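Local structure of amphiphysin (Drosophila melanogaster, 1URU) at residues A[143-148]-A[177-182]; A[133-138]-A[187-192]; A[48-53]-A[127-132]. The protein probably binds membranes through its elongated coiled-coil BAR domain, acting as a sensor of membrane curvature in endocytosis. One frame throughout, in Å; residues are numbered along the deposited sequence.

Contact 1: A[143-148]-A[177-182]; sequences IDYDGQ and EARRTY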
ATOM      1  N   ILE A 143      40.574  29.938  -1.036  1.00 75.06           N
ATOM      2  CA  ILE A 143      41.701  29.785  -0.079  1.00 76.14           C
ATOM      3  C   ILE A 143      43.086  29.604  -0.752  1.00 77.21           C
ATOM      4  O   ILE A 143      44.115  29.729  -0.085  1.00 77.74           O
ATOM      5  CB  ILE A 143      41.480  28.627   0.943  1.00 76.04           C
ATOM      6  CG1 ILE A 143      41.798  27.270   0.275  1.00 75.76           C
ATOM      7  CG2 ILE A 143      40.083  28.740   1.614  1.00 75.47           C
ATOM      8  CD1 ILE A 143      41.313  26.044   1.021  1.00 76.02           C
ATOM      9  N   ASP A 144      43.104  29.275  -2.045  1.00 78.21           N
ATOM     10  CA  ASP A 144      44.337  29.195  -2.821  1.00 78.91           C
ATOM     11  C   ASP A 144      44.764  30.615  -3.207  1.00 79.55           C
ATOM     12  O   ASP A 144      45.950  30.942  -3.177  1.00 79.49           O
ATOM     13  CB  ASP A 144      44.113  28.318  -4.065  1.00 79.03           C
ATOM     14  CG  ASP A 144      45.385  28.117  -4.911  1.00 79.89           C
ATOM     15  OD1 ASP A 144      45.305  28.317  -6.146  1.00 79.22           O
ATOM     16  OD2 ASP A 144      46.495  27.745  -4.445  1.00 81.25           O
ATOM     17  N   TYR A 145      43.778  31.450  -3.540  1.00 80.38           N
ATOM     18  CA  TYR A 145      43.998  32.826  -3.999  1.00 81.01           C
ATOM     19  C   TYR A 145      44.416  33.725  -2.852  1.00 81.54           C
ATOM     20  O   TYR A 145      45.358  34.494  -3.007  1.00 81.93           O
ATOM     21  CB  TYR A 145      42.733  33.354  -4.691  1.00 81.05           C
ATOM     22  CG  TYR A 145      42.556  34.865  -4.833  1.00 81.91           C
ATOM     23  CD1 TYR A 145      43.620  35.714  -5.129  1.00 83.01           C
ATOM     24  CD2 TYR A 145      41.283  35.435  -4.717  1.00 83.18           C
ATOM     25  CE1 TYR A 145      43.420  37.106  -5.269  1.00 84.31           C
ATOM     26  CE2 TYR A 145      41.068  36.808  -4.859  1.00 83.76           C
ATOM     27  CZ  TYR A 145      42.134  37.642  -5.136  1.00 84.85           C
ATOM     28  OH  TYR A 145      41.898  38.999  -5.285  1.00 85.37           O
ATOM     29  N   ASP A 146      43.722  33.633  -1.717  1.00 82.20           N
ATOM     30  CA  ASP A 146      44.117  34.339  -0.491  1.00 82.77           C
ATOM     31  C   ASP A 146      45.453  33.765   0.009  1.00 83.38           C
ATOM     32  O   ASP A 146      46.273  34.489   0.567  1.00 83.57           O
ATOM     33  CB  ASP A 146      43.030  34.247   0.616  1.00 82.71           C
ATOM     34  CG  ASP A 146      41.986  35.395   0.552  1.00 82.90           C
ATOM     35  OD1 ASP A 146      42.339  36.541   0.183  1.00 83.62           O
ATOM     36  OD2 ASP A 146      40.783  35.248   0.874  1.00 82.33           O
ATOM     37  N   GLY A 147      45.678  32.471  -0.222  1.00 84.01           N
ATOM     38  CA  GLY A 147      46.912  31.815   0.178  1.00 84.43           C
ATOM     39  C   GLY A 147      48.121  32.277  -0.621  1.00 84.99           C
ATOM     40  O   GLY A 147      49.255  32.003  -0.225  1.00 85.23           O
ATOM     41  N   GLN A 148      47.878  32.955  -1.748  1.00 85.51           N
ATOM     42  CA  GLN A 148      48.932  33.532  -2.593  1.00 85.73           C
ATOM     43  C   GLN A 148      49.030  35.052  -2.480  1.00 86.28           C
ATOM     44  O   GLN A 148      50.069  35.612  -2.820  1.00 85.87           O
ATOM     45  CB  GLN A 148      48.713  33.148  -4.053  1.00 85.49           C
ATOM     46  CG  GLN A 148      49.012  31.705  -4.321  1.00 85.46           C
ATOM     47  CD  GLN A 148      48.887  31.359  -5.777  1.00 85.91           C
ATOM     48  OE1 GLN A 148      49.638  31.875  -6.602  1.00 86.85           O
ATOM     49  NE2 GLN A 148      47.944  30.483  -6.105  1.00 86.08           N
ATOM     50  N   GLU A 177      46.301  34.367 -11.988  1.00 72.50           N
ATOM     51  CA  GLU A 177      45.585  33.186 -12.434  1.00 72.34           C
ATOM     52  C   GLU A 177      44.549  32.802 -11.395  1.00 71.21           C
ATOM     53  O   GLU A 177      43.405  32.556 -11.730  1.00 70.58           O
ATOM     54  CB  GLU A 177      46.521  31.998 -12.669  1.00 72.93           C
ATOM     55  CG  GLU A 177      47.623  32.221 -13.691  1.00 76.06           C
ATOM     56  CD  GLU A 177      47.127  32.555 -15.094  1.00 80.44           C
ATOM     57  OE1 GLU A 177      45.888  32.475 -15.376  1.00 81.99           O
ATOM     58  OE2 GLU A 177      48.010  32.896 -15.926  1.00 83.24           O
ATOM     59  N   ALA A 178      44.956  32.740 -10.131  1.00 70.12           N
ATOM     60  CA  ALA A 178      44.052  32.303  -9.070  1.00 69.29           C
ATOM     61  C   ALA A 178      42.891  33.292  -8.879  1.00 68.52           C
ATOM     62  O   ALA A 178      41.810  32.912  -8.434  1.00 67.84           O
ATOM     63  CB  ALA A 178      44.818  32.099  -7.766  1.00 69.13           C
ATOM     64  N   ARG A 179      43.125  34.550  -9.236  1.00 67.98           N
ATOM     65  CA  ARG A 179      42.126  35.594  -9.096  1.00 67.75           C
ATOM     66  C   ARG A 179      41.231  35.683 -10.332  1.00 67.34           C
ATOM     67  O   ARG A 179      40.055  35.914 -10.199  1.00 66.79           O
ATOM     68  CB  ARG A 179      42.803  36.927  -8.811  1.00 67.65           C
ATOM     69  CG  ARG A 179      41.884  38.137  -8.812  1.00 68.88           C
ATOM     70  CD  ARG A 179      42.271  39.207  -9.847  1.00 71.37           C
ATOM     71  NE  ARG A 179      43.626  39.719  -9.586  1.00 73.35           N
ATOM     72  CZ  ARG A 179      43.942  40.564  -8.589  1.00 73.74           C
ATOM     73  NH1 ARG A 179      43.011  41.010  -7.740  1.00 73.87           N
ATOM     74  NH2 ARG A 179      45.203  40.956  -8.431  1.00 72.81           N
ATOM     75  N   ARG A 180      41.777  35.516 -11.526  1.00 67.48           N
ATOM     76  CA  ARG A 180      40.938  35.410 -12.720  1.00 68.17           C
ATOM     77  C   ARG A 180      40.024  34.192 -12.565  1.00 67.68           C
ATOM     78  O   ARG A 180      38.818  34.266 -12.791  1.00 68.05           O
ATOM     79  CB  ARG A 180      41.797  35.295 -13.993  1.00 68.73           C
ATOM     80  CG  ARG A 180      41.021  35.166 -15.351  1.00 71.64           C
ATOM     81  CD  ARG A 180      40.904  36.491 -16.171  1.00 75.27           C
ATOM     82  NE  ARG A 180      39.675  36.612 -16.993  1.00 77.39           N
ATOM     83  CZ  ARG A 180      39.289  37.733 -17.639  1.00 79.37           C
ATOM     84  NH1 ARG A 180      40.021  38.844 -17.566  1.00 80.30           N
ATOM     85  NH2 ARG A 180      38.166  37.749 -18.356  1.00 79.38           N
ATOM     86  N   THR A 181      40.611  33.085 -12.131  1.00 67.14           N
ATOM     87  CA  THR A 181      39.931  31.797 -12.016  1.00 66.48           C
ATOM     88  C   THR A 181      38.859  31.804 -10.910  1.00 66.09           C
ATOM     89  O   THR A 181      37.791  31.215 -11.065  1.00 66.67           O
ATOM     90  CB  THR A 181      41.003  30.653 -11.810  1.00 66.32           C
ATOM     91  OG1 THR A 181      40.546  29.429 -12.388  1.00 67.34           O
ATOM     92  CG2 THR A 181      41.232  30.294 -10.343  1.00 65.79           C
ATOM     93  N   TYR A 182      39.143  32.474  -9.799  1.00 65.33           N
ATOM     94  CA  TYR A 182      38.175  32.613  -8.710  1.00 64.48           C
ATOM     95  C   TYR A 182      37.025  33.563  -9.087  1.00 64.05           C
ATOM     96  O   TYR A 182      35.864  33.267  -8.812  1.00 63.51           O
ATOM     97  CB  TYR A 182      38.858  33.134  -7.441  1.00 64.23           C
ATOM     98  CG  TYR A 182      37.850  33.568  -6.411  1.00 64.11           C
ATOM     99  CD1 TYR A 182      37.036  32.636  -5.789  1.00 64.05           C
ATOM    100  CD2 TYR A 182      37.665  34.913  -6.094  1.00 63.17           C
ATOM    101  CE1 TYR A 182      36.095  33.025  -4.863  1.00 63.75           C
ATOM    102  CE2 TYR A 182      36.722  35.304  -5.168  1.00 61.87           C
ATOM    103  CZ  TYR A 182      35.943  34.353  -4.562  1.00 62.45           C
ATOM    104  OH  TYR A 182      34.992  34.694  -3.645  1.00 64.12           O
TER
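Helices 143-148 and 177-182 run roughly antiparallel, their N-to-C directions 150° apart, and their short axes approach to 8.9 Å. The two backbones come nearest where Tyr145 CA lies 5.1 Å from Ala178 CA, a closeness permitted by the small side chain of Ala178. Its CB faces the other helix and sits 3.9 Å from Tyr145 CB, while the amide end of Gln148, carried on an extended chain, reaches the same methyl group. Tyr145 has CG anti to its backbone N (chi1 160°), which turns the ring across the opposite helix. Arg179 CB then stands over one face of that ring, displaced toward the rim and 3.9 Å from the ring centroid, a CH-pi contact. Arg179 CG, anti to its backbone N, lies 3.6 Å from Tyr145 OH; bends at chi2 and chi3 bring the guanidinium near the phenol end. Arg179 NH1 also comes within 3.4 Å of Tyr145 OH, but the angle is too poor for a hydrogen bond; the guanidinium is held instead by a salt bridge from NE to Glu176. On the Tyr182 side the two tyrosine rings meet obliquely, planes 36° apart, with Tyr145 CD2 and Tyr182 CD2 3.9 Å apart. Dispersion and CH-pi contact, not directional polar bonds, thus join the helices around a tyrosine clasped by an alanine methyl, the aliphatic root of an arginine and a second ring.

Contact 2: A[133-138]-A[187-192]; sequences KKVEKR and TELHDE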
ATOM      1  N   LYS A 133      29.349  20.481  -6.004  1.00 57.78           N
ATOM      2  CA  LYS A 133      30.701  20.313  -6.505  1.00 58.68           C
ATOM      3  C   LYS A 133      31.278  21.642  -6.991  1.00 58.27           C
ATOM      4  O   LYS A 133      32.446  21.956  -6.719  1.00 58.98           O
ATOM      5  CB  LYS A 133      30.730  19.285  -7.636  1.00 59.59           C
ATOM      6  CG  LYS A 133      32.110  18.678  -7.854  1.00 63.10           C
ATOM      7  CD  LYS A 133      32.106  17.509  -8.858  1.00 66.14           C
ATOM      8  CE  LYS A 133      33.517  17.313  -9.488  1.00 67.58           C
ATOM      9  NZ  LYS A 133      33.719  15.925 -10.024  1.00 68.48           N
ATOM     10  N   LYS A 134      30.464  22.431  -7.692  1.00 57.18           N
ATOM     11  CA  LYS A 134      30.907  23.737  -8.148  1.00 56.19           C
ATOM     12  C   LYS A 134      31.158  24.696  -6.993  1.00 56.44           C
ATOM     13  O   LYS A 134      32.082  25.492  -7.043  1.00 55.93           O
ATOM     14  CB  LYS A 134      29.903  24.347  -9.096  1.00 55.72           C
ATOM     15  CG  LYS A 134      30.463  25.482  -9.902  1.00 54.08           C
ATOM     16  CD  LYS A 134      29.447  25.932 -10.911  1.00 54.05           C
ATOM     17  CE  LYS A 134      29.946  27.079 -11.763  1.00 53.55           C
ATOM     18  NZ  LYS A 134      29.282  27.033 -13.092  1.00 53.27           N
ATOM     19  N   VAL A 135      30.346  24.634  -5.950  1.00 56.85           N
ATOM     20  CA  VAL A 135      30.549  25.514  -4.814  1.00 57.60           C
ATOM     21  C   VAL A 135      31.838  25.192  -4.068  1.00 58.78           C
ATOM     22  O   VAL A 135      32.548  26.101  -3.656  1.00 58.92           O
ATOM     23  CB  VAL A 135      29.401  25.435  -3.843  1.00 57.43           C
ATOM     24  CG1 VAL A 135      29.783  26.066  -2.512  1.00 57.23           C
ATOM     25  CG2 VAL A 135      28.171  26.113  -4.436  1.00 57.59           C
ATOM     26  N   GLU A 136      32.121  23.902  -3.887  1.00 60.12           N
ATOM     27  CA  GLU A 136      33.348  23.434  -3.235  1.00 60.81           C
ATOM     28  C   GLU A 136      34.569  23.775  -4.100  1.00 61.06           C
ATOM     29  O   GLU A 136      35.665  23.933  -3.589  1.00 60.99           O
ATOM     30  CB  GLU A 136      33.264  21.917  -2.941  1.00 60.95           C
ATOM     31  CG  GLU A 136      32.387  21.591  -1.732  1.00 62.65           C
ATOM     32  CD  GLU A 136      31.847  20.154  -1.672  1.00 64.30           C
ATOM     33  OE1 GLU A 136      31.389  19.604  -2.690  1.00 64.11           O
ATOM     34  OE2 GLU A 136      31.834  19.575  -0.562  1.00 66.30           O
ATOM     35  N   LYS A 137      34.374  23.899  -5.409  1.00 61.41           N
ATOM     36  CA  LYS A 137      35.429  24.417  -6.277  1.00 61.84           C
ATOM     37  C   LYS A 137      35.649  25.919  -6.073  1.00 62.35           C
ATOM     38  O   LYS A 137      36.762  26.376  -6.128  1.00 62.36           O
ATOM     39  CB  LYS A 137      35.133  24.140  -7.747  1.00 61.59           C
ATOM     40  CG  LYS A 137      36.356  24.235  -8.628  1.00 61.89           C
ATOM     41  CD  LYS A 137      36.016  23.981 -10.111  1.00 63.51           C
ATOM     42  CE  LYS A 137      36.817  24.903 -11.060  1.00 65.10           C
ATOM     43  NZ  LYS A 137      36.054  25.235 -12.308  1.00 66.50           N
ATOM     44  N   ARG A 138      34.596  26.691  -5.843  1.00 63.41           N
ATOM     45  CA  ARG A 138      34.763  28.120  -5.584  1.00 64.09           C
ATOM     46  C   ARG A 138      35.486  28.301  -4.264  1.00 65.60           C
ATOM     47  O   ARG A 138      36.481  29.010  -4.217  1.00 66.29           O
ATOM     48  CB  ARG A 138      33.417  28.855  -5.578  1.00 63.81           C
ATOM     49  CG  ARG A 138      33.469  30.325  -5.165  1.00 61.81           C
ATOM     50  CD  ARG A 138      33.293  30.572  -3.672  1.00 59.86           C
ATOM     51  NE  ARG A 138      32.811  31.919  -3.416  1.00 59.80           N
ATOM     52  CZ  ARG A 138      32.883  32.557  -2.244  1.00 60.35           C
ATOM     53  NH1 ARG A 138      33.421  31.977  -1.173  1.00 60.13           N
ATOM     54  NH2 ARG A 138      32.393  33.794  -2.133  1.00 59.63           N
ATOM     55  N   THR A 187      31.457  34.744  -9.517  1.00 53.79           N
ATOM     56  CA  THR A 187      30.461  35.537 -10.241  1.00 53.66           C
ATOM     57  C   THR A 187      29.342  34.647 -10.775  1.00 53.18           C
ATOM     58  O   THR A 187      28.155  34.997 -10.683  1.00 52.91           O
ATOM     59  CB  THR A 187      31.136  36.338 -11.379  1.00 53.70           C
ATOM     60  OG1 THR A 187      31.736  37.517 -10.831  1.00 54.38           O
ATOM     61  CG2 THR A 187      30.120  36.882 -12.377  1.00 54.16           C
ATOM     62  N   GLU A 188      29.738  33.498 -11.322  1.00 52.55           N
ATOM     63  CA  GLU A 188      28.801  32.521 -11.852  1.00 52.08           C
ATOM     64  C   GLU A 188      27.893  31.983 -10.747  1.00 51.46           C
ATOM     65  O   GLU A 188      26.705  31.787 -10.961  1.00 51.37           O
ATOM     66  CB  GLU A 188      29.540  31.366 -12.517  1.00 52.23           C
ATOM     67  CG  GLU A 188      29.866  31.609 -13.979  1.00 53.48           C
ATOM     68  CD  GLU A 188      30.797  30.553 -14.557  1.00 56.55           C
ATOM     69  OE1 GLU A 188      30.806  29.408 -14.033  1.00 59.29           O
ATOM     70  OE2 GLU A 188      31.517  30.860 -15.542  1.00 56.92           O
ATOM     71  N   LEU A 189      28.453  31.756  -9.566  1.00 50.22           N
ATOM     72  CA  LEU A 189      27.675  31.238  -8.459  1.00 49.71           C
ATOM     73  C   LEU A 189      26.724  32.294  -7.855  1.00 49.24           C
ATOM     74  O   LEU A 189      25.642  31.964  -7.329  1.00 49.27           O
ATOM     75  CB  LEU A 189      28.603  30.648  -7.389  1.00 49.93           C
ATOM     76  CG  LEU A 189      28.970  29.137  -7.465  1.00 49.75           C
ATOM     77  CD1 LEU A 189      28.301  28.360  -8.618  1.00 48.37           C
ATOM     78  CD2 LEU A 189      30.450  28.942  -7.510  1.00 48.15           C
ATOM     79  N   HIS A 190      27.118  33.562  -7.936  1.00 48.09           N
ATOM     80  CA  HIS A 190      26.283  34.639  -7.423  1.00 46.48           C
ATOM     81  C   HIS A 190      24.992  34.793  -8.225  1.00 45.84           C
ATOM     82  O   HIS A 190      24.003  35.254  -7.690  1.00 45.55           O
ATOM     83  CB  HIS A 190      27.073  35.945  -7.368  1.00 45.91           C
ATOM     84  CG  HIS A 190      27.655  36.217  -6.029  1.00 44.20           C
ATOM     85  ND1 HIS A 190      26.873  36.528  -4.939  1.00 43.33           N
ATOM     86  CD2 HIS A 190      28.931  36.177  -5.584  1.00 43.60           C
ATOM     87  CE1 HIS A 190      27.652  36.685  -3.884  1.00 44.18           C
ATOM     88  NE2 HIS A 190      28.903  36.466  -4.244  1.00 41.06           N
ATOM     89  N   ASP A 191      25.024  34.400  -9.494  1.00 45.54           N
ATOM     90  CA  ASP A 191      23.835  34.319 -10.343  1.00 45.79           C
ATOM     91  C   ASP A 191      23.204  32.929 -10.337  1.00 45.87           C
ATOM     92  O   ASP A 191      21.978  32.793 -10.290  1.00 46.21           O
ATOM     93  CB  ASP A 191      24.189  34.633 -11.802  1.00 46.44           C
ATOM     94  CG  ASP A 191      24.633  36.089 -12.031  1.00 46.98           C
ATOM     95  OD1 ASP A 191      24.404  36.984 -11.172  1.00 47.58           O
ATOM     96  OD2 ASP A 191      25.229  36.406 -13.076  1.00 48.80           O
ATOM     97  N   GLU A 192      24.027  31.888 -10.395  1.00 45.57           N
ATOM     98  CA  GLU A 192      23.494  30.555 -10.618  1.00 45.98           C
ATOM     99  C   GLU A 192      22.712  30.037  -9.404  1.00 45.84           C
ATOM    100  O   GLU A 192      21.684  29.396  -9.560  1.00 45.67           O
ATOM    101  CB  GLU A 192      24.596  29.565 -11.035  1.00 46.08           C
ATOM    102  CG  GLU A 192      24.892  29.580 -12.528  1.00 47.05           C
ATOM    103  CD  GLU A 192      26.126  28.772 -12.894  1.00 50.03           C
ATOM    104  OE1 GLU A 192      26.339  27.673 -12.323  1.00 53.41           O
ATOM    105  OE2 GLU A 192      26.900  29.228 -13.755  1.00 51.24           O
TER
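Lys134 has CG anti to its backbone N (chi1 -163°) and stays extended beyond it, so its ammonium reaches across to helix 187-192. Glu188 and Glu192, one turn apart on that helix, likewise send extended chains toward it and cross the lysine at about a right angle. Lys134 NZ lies 3.0 Å from Glu188 OE1, which receives it on the anti lone pair. Glu192 grips the same nitrogen with both oxygens: OE1 offers its syn lone pair to Lys134 NZ at 3.1 Å, while OE2 adds a weak bond. Two carboxylates around one ammonium form a salt-bridge network that would probably favour the charged lysine. Beneath it Leu189 fills the interface with its two methyls, CD1 3.5 Å from Lys134 CD and CD2 3.5 Å from Arg138 CB. These contacts bridge helices 92-156 and 172-239, whose short axes here are 10.7 Å apart and run at 141°. Arg138 turns its NH2 to Asn186, its strongest polar partner, and makes a cation-pi contact with Phe39. Helix 35-84 completes the bundle at this level, Phe39 packing on Leu189 and Leu43 on Val135.

Contact 3: A[48-53]-A[127-132]; sequences RQQASA and QFPEMK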
ATOM      1  N   ARG A  48      19.520  23.940   2.123  1.00 51.92           N
ATOM      2  CA  ARG A  48      18.138  23.680   2.539  1.00 52.76           C
ATOM      3  C   ARG A  48      17.261  23.209   1.388  1.00 52.33           C
ATOM      4  O   ARG A  48      16.356  22.392   1.584  1.00 52.46           O
ATOM      5  CB  ARG A  48      17.496  24.931   3.165  1.00 53.29           C
ATOM      6  CG  ARG A  48      17.718  25.084   4.684  1.00 56.47           C
ATOM      7  CD  ARG A  48      17.262  26.438   5.314  1.00 59.78           C
ATOM      8  NE  ARG A  48      16.976  27.462   4.300  1.00 62.05           N
ATOM      9  CZ  ARG A  48      15.791  27.686   3.737  1.00 62.66           C
ATOM     10  NH1 ARG A  48      14.718  26.976   4.085  1.00 64.53           N
ATOM     11  NH2 ARG A  48      15.677  28.619   2.803  1.00 61.73           N
ATOM     12  N   GLN A  49      17.514  23.746   0.196  1.00 51.83           N
ATOM     13  CA  GLN A  49      16.768  23.354  -1.004  1.00 51.33           C
ATOM     14  C   GLN A  49      17.119  21.899  -1.336  1.00 51.43           C
ATOM     15  O   GLN A  49      16.234  21.110  -1.637  1.00 51.31           O
ATOM     16  CB  GLN A  49      17.090  24.286  -2.181  1.00 50.66           C
ATOM     17  CG  GLN A  49      16.280  24.041  -3.440  1.00 49.42           C
ATOM     18  CD  GLN A  49      16.668  24.954  -4.611  1.00 47.29           C
ATOM     19  OE1 GLN A  49      17.667  25.659  -4.558  1.00 46.73           O
ATOM     20  NE2 GLN A  49      15.864  24.943  -5.659  1.00 44.89           N
ATOM     21  N   GLN A  50      18.410  21.561  -1.236  1.00 51.31           N
ATOM     22  CA  GLN A  50      18.912  20.212  -1.494  1.00 51.23           C
ATOM     23  C   GLN A  50      18.449  19.196  -0.446  1.00 50.85           C
ATOM     24  O   GLN A  50      18.173  18.068  -0.773  1.00 50.96           O
ATOM     25  CB  GLN A  50      20.439  20.224  -1.555  1.00 51.38           C
ATOM     26  CG  GLN A  50      21.093  18.850  -1.636  1.00 51.74           C
ATOM     27  CD  GLN A  50      22.587  18.949  -1.810  1.00 51.87           C
ATOM     28  OE1 GLN A  50      23.265  19.673  -1.065  1.00 53.12           O
ATOM     29  NE2 GLN A  50      23.111  18.233  -2.788  1.00 51.59           N
ATOM     30  N   ALA A  51      18.378  19.593   0.812  1.00 50.79           N
ATOM     31  CA  ALA A  51      17.919  18.698   1.876  1.00 50.50           C
ATOM     32  C   ALA A  51      16.437  18.387   1.707  1.00 50.09           C
ATOM     33  O   ALA A  51      16.000  17.290   2.029  1.00 49.56           O
ATOM     34  CB  ALA A  51      18.177  19.326   3.274  1.00 50.48           C
ATOM     35  N   SER A  52      15.683  19.369   1.203  1.00 49.93           N
ATOM     36  CA  SER A  52      14.228  19.245   1.009  1.00 49.75           C
ATOM     37  C   SER A  52      13.884  18.389  -0.220  1.00 49.49           C
ATOM     38  O   SER A  52      12.915  17.651  -0.194  1.00 49.16           O
ATOM     39  CB  SER A  52      13.553  20.626   0.875  1.00 49.44           C
ATOM     40  OG  SER A  52      13.647  21.397   2.065  1.00 49.25           O
ATOM     41  N   ALA A  53      14.687  18.478  -1.278  1.00 49.33           N
ATOM     42  CA  ALA A  53      14.465  17.667  -2.475  1.00 49.48           C
ATOM     43  C   ALA A  53      14.889  16.202  -2.274  1.00 49.54           C
ATOM     44  O   ALA A  53      14.251  15.299  -2.811  1.00 49.08           O
ATOM     45  CB  ALA A  53      15.177  18.270  -3.676  1.00 49.20           C
ATOM     46  N   GLN A 127      20.435  17.762  -9.967  1.00 55.38           N
ATOM     47  CA  GLN A 127      21.212  18.944 -10.295  1.00 55.97           C
ATOM     48  C   GLN A 127      21.911  19.531  -9.080  1.00 55.95           C
ATOM     49  O   GLN A 127      22.866  20.280  -9.246  1.00 56.53           O
ATOM     50  CB  GLN A 127      20.373  19.986 -11.032  1.00 56.20           C
ATOM     51  CG  GLN A 127      19.329  20.677 -10.205  1.00 57.12           C
ATOM     52  CD  GLN A 127      18.189  21.229 -11.042  1.00 58.26           C
ATOM     53  OE1 GLN A 127      18.300  21.363 -12.250  1.00 57.95           O
ATOM     54  NE2 GLN A 127      17.085  21.544 -10.389  1.00 61.17           N
ATOM     55  N   PHE A 128      21.504  19.129  -7.881  1.00 55.81           N
ATOM     56  CA  PHE A 128      22.125  19.628  -6.645  1.00 55.96           C
ATOM     57  C   PHE A 128      23.563  19.152  -6.337  1.00 56.52           C
ATOM     58  O   PHE A 128      24.397  19.980  -5.961  1.00 56.30           O
ATOM     59  CB  PHE A 128      21.211  19.385  -5.435  1.00 55.68           C
ATOM     60  CG  PHE A 128      19.936  20.156  -5.498  1.00 54.00           C
ATOM     61  CD1 PHE A 128      18.779  19.568  -5.967  1.00 52.24           C
ATOM     62  CD2 PHE A 128      19.907  21.482  -5.139  1.00 54.01           C
ATOM     63  CE1 PHE A 128      17.603  20.275  -6.052  1.00 52.21           C
ATOM     64  CE2 PHE A 128      18.726  22.202  -5.211  1.00 54.45           C
ATOM     65  CZ  PHE A 128      17.570  21.591  -5.681  1.00 53.14           C
ATOM     66  N   PRO A 129      23.862  17.857  -6.428  1.00 57.02           N
ATOM     67  CA  PRO A 129      25.250  17.393  -6.239  1.00 57.17           C
ATOM     68  C   PRO A 129      26.303  18.031  -7.159  1.00 57.06           C
ATOM     69  O   PRO A 129      27.417  18.227  -6.705  1.00 56.50           O
ATOM     70  CB  PRO A 129      25.157  15.870  -6.446  1.00 57.06           C
ATOM     71  CG  PRO A 129      23.870  15.631  -7.064  1.00 57.28           C
ATOM     72  CD  PRO A 129      22.941  16.724  -6.595  1.00 57.35           C
ATOM     73  N   GLU A 130      25.953  18.363  -8.397  1.00 57.71           N
ATOM     74  CA  GLU A 130      26.906  18.985  -9.350  1.00 58.24           C
ATOM     75  C   GLU A 130      27.121  20.501  -9.070  1.00 56.97           C
ATOM     76  O   GLU A 130      28.145  21.088  -9.404  1.00 55.97           O
ATOM     77  CB  GLU A 130      26.400  18.736 -10.789  1.00 59.10           C
ATOM     78  CG  GLU A 130      27.324  19.136 -11.941  1.00 62.07           C
ATOM     79  CD  GLU A 130      26.691  18.838 -13.316  1.00 67.42           C
ATOM     80  OE1 GLU A 130      25.584  19.375 -13.626  1.00 68.95           O
ATOM     81  OE2 GLU A 130      27.286  18.044 -14.094  1.00 70.17           O
HETATM   82  N   MSE A 131      26.113  21.106  -8.450  1.00 56.27           N
HETATM   83  CA  MSE A 131      26.146  22.470  -7.955  1.00 54.82           C
HETATM   84  C   MSE A 131      26.982  22.520  -6.713  1.00 55.13           C
HETATM   85  O   MSE A 131      27.779  23.412  -6.555  1.00 55.49           O
HETATM   86  CB  MSE A 131      24.727  22.936  -7.632  1.00 53.93           C
HETATM   87  CG  MSE A 131      24.579  24.432  -7.314  1.00 53.83           C
HETATM   88 SE   MSE A 131      25.342  25.773  -8.710  1.00 45.70          SE
HETATM   89  CE  MSE A 131      24.012  25.683  -9.991  1.00 44.89           C
ATOM     90  N   LYS A 132      26.816  21.548  -5.824  1.00 56.20           N
ATOM     91  CA  LYS A 132      27.627  21.460  -4.597  1.00 56.67           C
ATOM     92  C   LYS A 132      29.095  21.295  -4.996  1.00 56.95           C
ATOM     93  O   LYS A 132      29.975  21.916  -4.435  1.00 56.66           O
ATOM     94  CB  LYS A 132      27.138  20.289  -3.715  1.00 56.76           C
ATOM     95  CG  LYS A 132      27.828  20.117  -2.368  1.00 57.28           C
ATOM     96  CD  LYS A 132      27.048  19.164  -1.446  1.00 59.02           C
ATOM     97  CE  LYS A 132      27.537  19.220   0.026  1.00 59.77           C
ATOM     98  NZ  LYS A 132      26.931  18.159   0.895  1.00 59.31           N
TER
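Within the BAR domain's antiparallel coiled coil of long helices, residues 48-53 and 127-132 pair at 150° between their directions, with Phe128 as the wedge between them. At the root of this side chain, Phe128 CB lies 3.5 Å from Gln50 NE2, as the two side chains slide past each other in opposite directions. CG and CD2 follow under the start of Gln50, with Phe128 CD2 3.8 Å from Gln50 CB. The same residue supplies the contact over the ring face: Gln50 CA stands 4.2 Å from the Phe128 centroid and 17° off the ring normal, a CH-pi geometry. On the other flank of the ring, Phe128 CE1 meets Ala53 CB at 3.9 Å. CE2 and CZ, at the far end, abut Gln49, whose CD lies in the ring plane at its edge, 3.5 Å from Phe128 CE2, with the amide turned 72° from the ring. That amide is fixed by hydrogen bonds from Gln49 NE2 to Leu196 O and Tyr124 OH, and the Tyr124 ring packs edge-to-face with Phe128. An alanine in place of Phe128 removes the ring and its contacts to Gln50 CA, Ala53, Gln49 and Tyr124, which would probably loosen the junction of these helices. Helix 127-132 is kinked at Phe128 and Pro129, whose backbone nitrogens have no bond to the turn before. Helix 48-53 also reaches the dimer partner, Ser52 OG hydrogen-bonding with Glu83 OE1 of the second subunit. At the tip of its chain, Gln50 OE1 comes to 3.8 Å from Lys132 CD.

The three contacts are spaced along the elongated bundle, their centres about 34, 20 and 8 Å from the chain centre for contacts 1, 2 and 3. Contacts 1 and 2 join the same pair of helices, 92-156 and 172-239, with centres about 14 Å apart; they meet where Tyr182 OH packs 3.1 Å from Arg138 NH2. Contact 3 pairs helix 92-156 with helix 35-84 instead, its centre about 13 Å from that of contact 2. Selenomethionine Met131 links these two, its SE 3.9 Å from Leu189 CD1. Contacts 1 and 3 do not touch, their nearest atoms being about 13 Å apart. Helix 92-156 is thus the member common to all three.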